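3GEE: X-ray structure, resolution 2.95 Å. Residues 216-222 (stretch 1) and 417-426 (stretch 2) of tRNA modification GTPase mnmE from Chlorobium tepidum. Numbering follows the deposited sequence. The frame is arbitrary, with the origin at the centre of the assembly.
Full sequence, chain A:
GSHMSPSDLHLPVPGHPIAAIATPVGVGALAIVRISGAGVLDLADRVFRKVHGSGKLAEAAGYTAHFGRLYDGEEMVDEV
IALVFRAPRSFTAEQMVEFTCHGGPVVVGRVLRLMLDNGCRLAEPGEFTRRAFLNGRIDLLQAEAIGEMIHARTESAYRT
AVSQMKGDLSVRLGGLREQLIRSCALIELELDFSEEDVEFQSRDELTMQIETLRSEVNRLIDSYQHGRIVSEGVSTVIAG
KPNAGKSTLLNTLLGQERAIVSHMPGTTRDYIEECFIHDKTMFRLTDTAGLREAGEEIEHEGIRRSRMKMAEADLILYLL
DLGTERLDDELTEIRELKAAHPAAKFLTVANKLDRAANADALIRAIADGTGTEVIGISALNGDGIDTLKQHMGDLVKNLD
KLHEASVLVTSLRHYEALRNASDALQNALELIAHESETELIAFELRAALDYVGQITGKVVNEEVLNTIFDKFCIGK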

ATOM      1  N   GLU A 216     -38.001   5.103 -21.382  1.00114.94           N
ATOM      2  CA  GLU A 216     -37.218   5.150 -20.148  1.00114.62           C
ATOM      3  C   GLU A 216     -35.900   4.391 -20.290  1.00114.28           C
ATOM      4  O   GLU A 216     -34.878   4.801 -19.736  1.00114.24           O
ATOM      5  N   VAL A 217     -35.940   3.285 -21.031  1.00113.88           N
ATOM      6  CA  VAL A 217     -34.745   2.505 -21.354  1.00113.50           C
ATOM      7  C   VAL A 217     -33.862   3.277 -22.336  1.00113.30           C
ATOM      8  O   VAL A 217     -32.634   3.248 -22.229  1.00113.32           O
ATOM      9  N   ASN A 218     -34.496   3.970 -23.279  1.00113.01           N
ATOM     10  CA  ASN A 218     -33.776   4.784 -24.257  1.00112.74           C
ATOM     11  C   ASN A 218     -33.042   5.978 -23.659  1.00112.52           C
ATOM     12  O   ASN A 218     -31.973   6.349 -24.141  1.00112.50           O
ATOM     13  N   ARG A 219     -33.607   6.572 -22.609  1.00112.23           N
ATOM     14  CA  ARG A 219     -32.920   7.636 -21.874  1.00111.99           C
ATOM     15  C   ARG A 219     -31.583   7.118 -21.336  1.00111.64           C
ATOM     16  O   ARG A 219     -30.579   7.833 -21.350  1.00111.60           O
ATOM     17  N   LEU A 220     -31.584   5.862 -20.890  1.00111.25           N
ATOM     18  CA  LEU A 220     -30.392   5.222 -20.342  1.00110.84           C
ATOM     19  C   LEU A 220     -29.371   4.856 -21.419  1.00110.64           C
ATOM     20  O   LEU A 220     -28.215   5.272 -21.328  1.00110.59           O
ATOM     21  N   ILE A 221     -29.792   4.104 -22.439  1.00110.37           N
ATOM     22  CA  ILE A 221     -28.885   3.701 -23.529  1.00110.15           C
ATOM     23  C   ILE A 221     -28.140   4.901 -24.118  1.00109.94           C
ATOM     24  O   ILE A 221     -27.053   4.751 -24.679  1.00109.88           O
ATOM     25  N   ASP A 222     -28.733   6.085 -23.969  1.00109.75           N
ATOM     26  CA  ASP A 222     -28.150   7.328 -24.461  1.00109.62           C
ATOM     27  C   ASP A 222     -26.965   7.797 -23.618  1.00109.47           C
ATOM     28  O   ASP A 222     -25.974   8.285 -24.162  1.00109.62           O
ATOM     29  N   ALA A 417     -27.175  -5.023 -22.972  1.00 85.85           N
ATOM     30  CA  ALA A 417     -28.359  -5.602 -22.354  1.00 86.99           C
ATOM     31  C   ALA A 417     -29.571  -4.666 -22.437  1.00 87.86           C
ATOM     32  O   ALA A 417     -30.686  -5.117 -22.709  1.00 87.92           O
ATOM     33  N   LEU A 418     -29.346  -3.371 -22.205  1.00 89.03           N
ATOM     34  CA  LEU A 418     -30.402  -2.361 -22.319  1.00 90.26           C
ATOM     35  C   LEU A 418     -30.902  -2.260 -23.758  1.00 91.26           C
ATOM     36  O   LEU A 418     -32.095  -2.045 -23.999  1.00 91.42           O
ATOM     37  N   ARG A 419     -29.982  -2.414 -24.708  1.00 92.41           N
ATOM     38  CA  ARG A 419     -30.335  -2.513 -26.116  1.00 93.62           C
ATOM     39  C   ARG A 419     -31.190  -3.752 -26.353  1.00 94.22           C
ATOM     40  O   ARG A 419     -32.294  -3.658 -26.889  1.00 94.30           O
ATOM     41  N   ASN A 420     -30.676  -4.906 -25.931  1.00 95.11           N
ATOM     42  CA  ASN A 420     -31.389  -6.176 -26.043  1.00 96.05           C
ATOM     43  C   ASN A 420     -32.783  -6.132 -25.425  1.00 96.67           C
ATOM     44  O   ASN A 420     -33.712  -6.775 -25.923  1.00 96.78           O
ATOM     45  N   ALA A 421     -32.918  -5.366 -24.344  1.00 97.47           N
ATOM     46  CA  ALA A 421     -34.203  -5.162 -23.687  1.00 98.26           C
ATOM     47  C   ALA A 421     -35.143  -4.318 -24.546  1.00 98.87           C
ATOM     48  O   ALA A 421     -36.287  -4.712 -24.779  1.00 99.00           O
ATOM     49  N   SER A 422     -34.656  -3.173 -25.028  1.00 99.62           N
ATOM     50  CA  SER A 422     -35.473  -2.257 -25.835  1.00100.43           C
ATOM     51  C   SER A 422     -35.804  -2.807 -27.225  1.00101.01           C
ATOM     52  O   SER A 422     -36.769  -2.366 -27.857  1.00101.05           O
ATOM     53  N   ASP A 423     -34.999  -3.760 -27.695  1.00101.82           N
ATOM     54  CA  ASP A 423     -35.282  -4.482 -28.936  1.00102.63           C
ATOM     55  C   ASP A 423     -36.421  -5.475 -28.730  1.00103.18           C
ATOM     56  O   ASP A 423     -37.329  -5.568 -29.561  1.00103.20           O
ATOM     57  N   ALA A 424     -36.362  -6.209 -27.619  1.00103.91           N
ATOM     58  CA  ALA A 424     -37.439  -7.107 -27.210  1.00104.59           C
ATOM     59  C   ALA A 424     -38.716  -6.317 -26.914  1.00105.09           C
ATOM     60  O   ALA A 424     -39.823  -6.782 -27.205  1.00105.18           O
ATOM     61  N   LEU A 425     -38.544  -5.124 -26.343  1.00105.69           N
ATOM     62  CA  LEU A 425     -39.642  -4.190 -26.079  1.00106.33           C
ATOM     63  C   LEU A 425     -40.296  -3.668 -27.356  1.00106.76           C
ATOM     64  O   LEU A 425     -41.521  -3.528 -27.417  1.00106.79           O
ATOM     65  N   GLN A 426     -39.475  -3.378 -28.366  1.00107.31           N
ATOM     66  CA  GLN A 426     -39.979  -2.936 -29.666  1.00107.86           C
ATOM     67  C   GLN A 426     -40.638  -4.091 -30.413  1.00108.23           C
ATOM     68  O   GLN A 426     -41.632  -3.891 -31.111  1.00108.19           O
TER

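Two helical segments, nearly 200 residues apart in sequence, pack here in a roughly antiparallel fashion, with 151° between their N-to-C directions and 9.7 Å between their axes at closest approach. The contact is small, 320 Å² summed over both sides, and no hydrogen bond crosses it. Three aliphatic side chains, those of Leu418, Val217 and Ile221, cover most of what is buried, and the rule they express is one of spacing: positions four apart on one helix meet positions four apart on the other. Val217 lies beside Ser422, their CA atoms 6.6 Å apart, and Ile221 lies beside Leu418, their CA atoms 6.4 Å apart.

Leu418 is the centre of the contact. In the common m, t rotamer it points toward the first helix and meets three of its residues. Its CB takes the methyl CG2 of Ile221 at 3.5 Å, while its CD1 reaches CB of Leu220 at 3.9 Å. Leu220, also m, t, points toward the partner and adds a second apolar surface beside Ile221. The third neighbour is Val217, whose CG1 lies 4.2 Å from CB of Leu418.

Val217, in the t rotamer, uses both methyls. CG1 settles against the second backbone, 3.4 Å from the carbonyl O of Leu418 and 3.8 Å from CB of Ser422; CG2 extends the apolar patch along the helix to CD2 of Leu425, 4.2 Å away. Leu425 has both chi angles between the usual wells.

Ile221, with chi1 p and chi2 t, directs its CB toward the second helix. Besides its close contact with Leu418, its CG2 comes within 4.1 Å of the backbone N of Arg419, whose own CB points sideways.

Ser422 is the small polar residue at this meeting point. Its CB points toward the first helix, but its hydroxyl, at chi1 p, turns back to its own helix: OG lies 3.1 Å from O of Leu418 and 3.0 Å from O of Arg419. Either carbonyl could accept the single proton, so the polar group is accommodated without a partner across the contact. Asn218 approaches the same serine from the flank. Its CA-to-CB bond points away, yet the end of the side chain comes nearer, leaving ND2 4.0 Å from CB of Ser422; that amide nitrogen has its hydrogen bond with a residue just outside the stretches.

For a designer, the pattern is compact: Val217 and Ile221, one turn apart on one helix, pack against Leu418 on the other, and the serine one turn on from that leucine has carbonyls of its own helix within reach of its hydroxyl.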

ATOM      1  CB  GLU A 216     -38.027   4.584 -18.979  1.00114.72           C
ATOM      2  CG  GLU A 216     -38.793   5.630 -18.174  1.00114.98           C
ATOM      3  CD  GLU A 216     -37.982   6.222 -17.027  1.00115.32           C
ATOM      4  OE1 GLU A 216     -38.603   6.702 -16.054  1.00115.36           O
ATOM      5  OE2 GLU A 216     -36.730   6.212 -17.088  1.00115.41           O
ATOM      6  CB  VAL A 217     -35.113   1.113 -21.932  1.00113.48           C
ATOM      7  CG1 VAL A 217     -33.881   0.385 -22.459  1.00113.36           C
ATOM      8  CG2 VAL A 217     -35.806   0.269 -20.876  1.00113.45           C
ATOM      9  CB  ASN A 218     -34.691   5.219 -25.407  1.00112.76           C
ATOM     10  CG  ASN A 218     -34.587   4.297 -26.613  1.00112.79           C
ATOM     11  OD1 ASN A 218     -34.143   4.709 -27.687  1.00112.74           O
ATOM     12  ND2 ASN A 218     -34.980   3.038 -26.437  1.00112.79           N
ATOM     13  CB  ARG A 219     -33.794   8.178 -20.734  1.00111.98           C
ATOM     14  CG  ARG A 219     -33.115   9.263 -19.897  1.00112.24           C
ATOM     15  CD  ARG A 219     -33.951   9.711 -18.700  1.00112.34           C
ATOM     16  NE  ARG A 219     -34.778  10.880 -19.001  1.00113.06           N
ATOM     17  CZ  ARG A 219     -35.216  11.753 -18.094  1.00113.18           C
ATOM     18  NH1 ARG A 219     -34.902  11.604 -16.811  1.00113.15           N
ATOM     19  NH2 ARG A 219     -35.962  12.785 -18.471  1.00113.24           N
ATOM     20  CB  LEU A 220     -30.761   3.995 -19.499  1.00110.81           C
ATOM     21  CG  LEU A 220     -31.651   4.202 -18.267  1.00110.59           C
ATOM     22  CD1 LEU A 220     -32.041   2.860 -17.677  1.00110.57           C
ATOM     23  CD2 LEU A 220     -30.986   5.075 -17.209  1.00110.37           C
ATOM     24  CB  ILE A 221     -29.593   2.900 -24.675  1.00110.07           C
ATOM     25  CG1 ILE A 221     -30.550   3.791 -25.474  1.00110.26           C
ATOM     26  CG2 ILE A 221     -30.312   1.675 -24.128  1.00110.06           C
ATOM     27  CD1 ILE A 221     -30.822   3.319 -26.904  1.00110.39           C
ATOM     28  CB  ASP A 222     -29.212   8.433 -24.539  1.00109.63           C
ATOM     29  CG  ASP A 222     -30.159   8.264 -25.724  1.00109.69           C
ATOM     30  OD1 ASP A 222     -31.291   8.786 -25.648  1.00109.78           O
ATOM     31  OD2 ASP A 222     -29.781   7.617 -26.729  1.00109.61           O
ATOM     32  CB  ALA A 417     -28.068  -5.980 -20.915  1.00 86.98           C
ATOM     33  CB  LEU A 418     -29.916  -0.991 -21.833  1.00 90.15           C
ATOM     34  CG  LEU A 418     -29.712  -0.739 -20.333  1.00 90.55           C
ATOM     35  CD1 LEU A 418     -29.025   0.606 -20.103  1.00 90.68           C
ATOM     36  CD2 LEU A 418     -31.021  -0.811 -19.553  1.00 90.61           C
ATOM     37  CB  ARG A 419     -29.080  -2.563 -26.987  1.00 93.77           C
ATOM     38  CG  ARG A 419     -28.455  -1.206 -27.264  1.00 94.79           C
ATOM     39  CD  ARG A 419     -27.607  -1.254 -28.528  1.00 96.31           C
ATOM     40  NE  ARG A 419     -26.360  -1.987 -28.322  1.00 97.55           N
ATOM     41  CZ  ARG A 419     -25.590  -2.462 -29.297  1.00 98.15           C
ATOM     42  NH1 ARG A 419     -24.471  -3.111 -28.993  1.00 98.58           N
ATOM     43  NH2 ARG A 419     -25.931  -2.298 -30.571  1.00 97.85           N
ATOM     44  CB  ASN A 420     -30.569  -7.308 -25.420  1.00 96.05           C
ATOM     45  CG  ASN A 420     -29.573  -7.911 -26.392  1.00 96.46           C
ATOM     46  OD1 ASN A 420     -29.788  -9.176 -26.742  1.00 96.88           O
ATOM     47  ND2 ASN A 420     -28.622  -7.256 -26.820  1.00 97.02           N
ATOM     48  CB  ALA A 421     -34.009  -4.531 -22.314  1.00 98.19           C
ATOM     49  CB  SER A 422     -34.809  -0.884 -25.946  1.00100.35           C
ATOM     50  OG  SER A 422     -33.537  -0.985 -26.553  1.00100.63           O
ATOM     51  CB  ASP A 423     -34.034  -5.208 -29.444  1.00102.63           C
ATOM     52  CG  ASP A 423     -33.032  -4.270 -30.099  1.00102.81           C
ATOM     53  OD1 ASP A 423     -31.995  -4.766 -30.591  1.00103.10           O
ATOM     54  OD2 ASP A 423     -33.274  -3.043 -30.125  1.00102.84           O
ATOM     55  CB  ALA A 424     -37.017  -7.924 -25.998  1.00104.52           C
ATOM     56  CB  LEU A 425     -39.150  -3.013 -25.233  1.00106.34           C
ATOM     57  CG  LEU A 425     -39.618  -2.769 -23.790  1.00106.47           C
ATOM     58  CD1 LEU A 425     -40.077  -4.031 -23.064  1.00106.65           C
ATOM     59  CD2 LEU A 425     -38.518  -2.065 -23.009  1.00106.33           C
ATOM     60  CB  GLN A 426     -38.863  -2.328 -30.517  1.00107.84           C
ATOM     61  CG  GLN A 426     -39.373  -1.484 -31.681  1.00107.78           C
ATOM     62  CD  GLN A 426     -38.307  -1.211 -32.722  1.00107.74           C
ATOM     63  OE1 GLN A 426     -37.925  -0.063 -32.946  1.00107.76           O
ATOM     64  NE2 GLN A 426     -37.819  -2.267 -33.365  1.00107.67           N
TER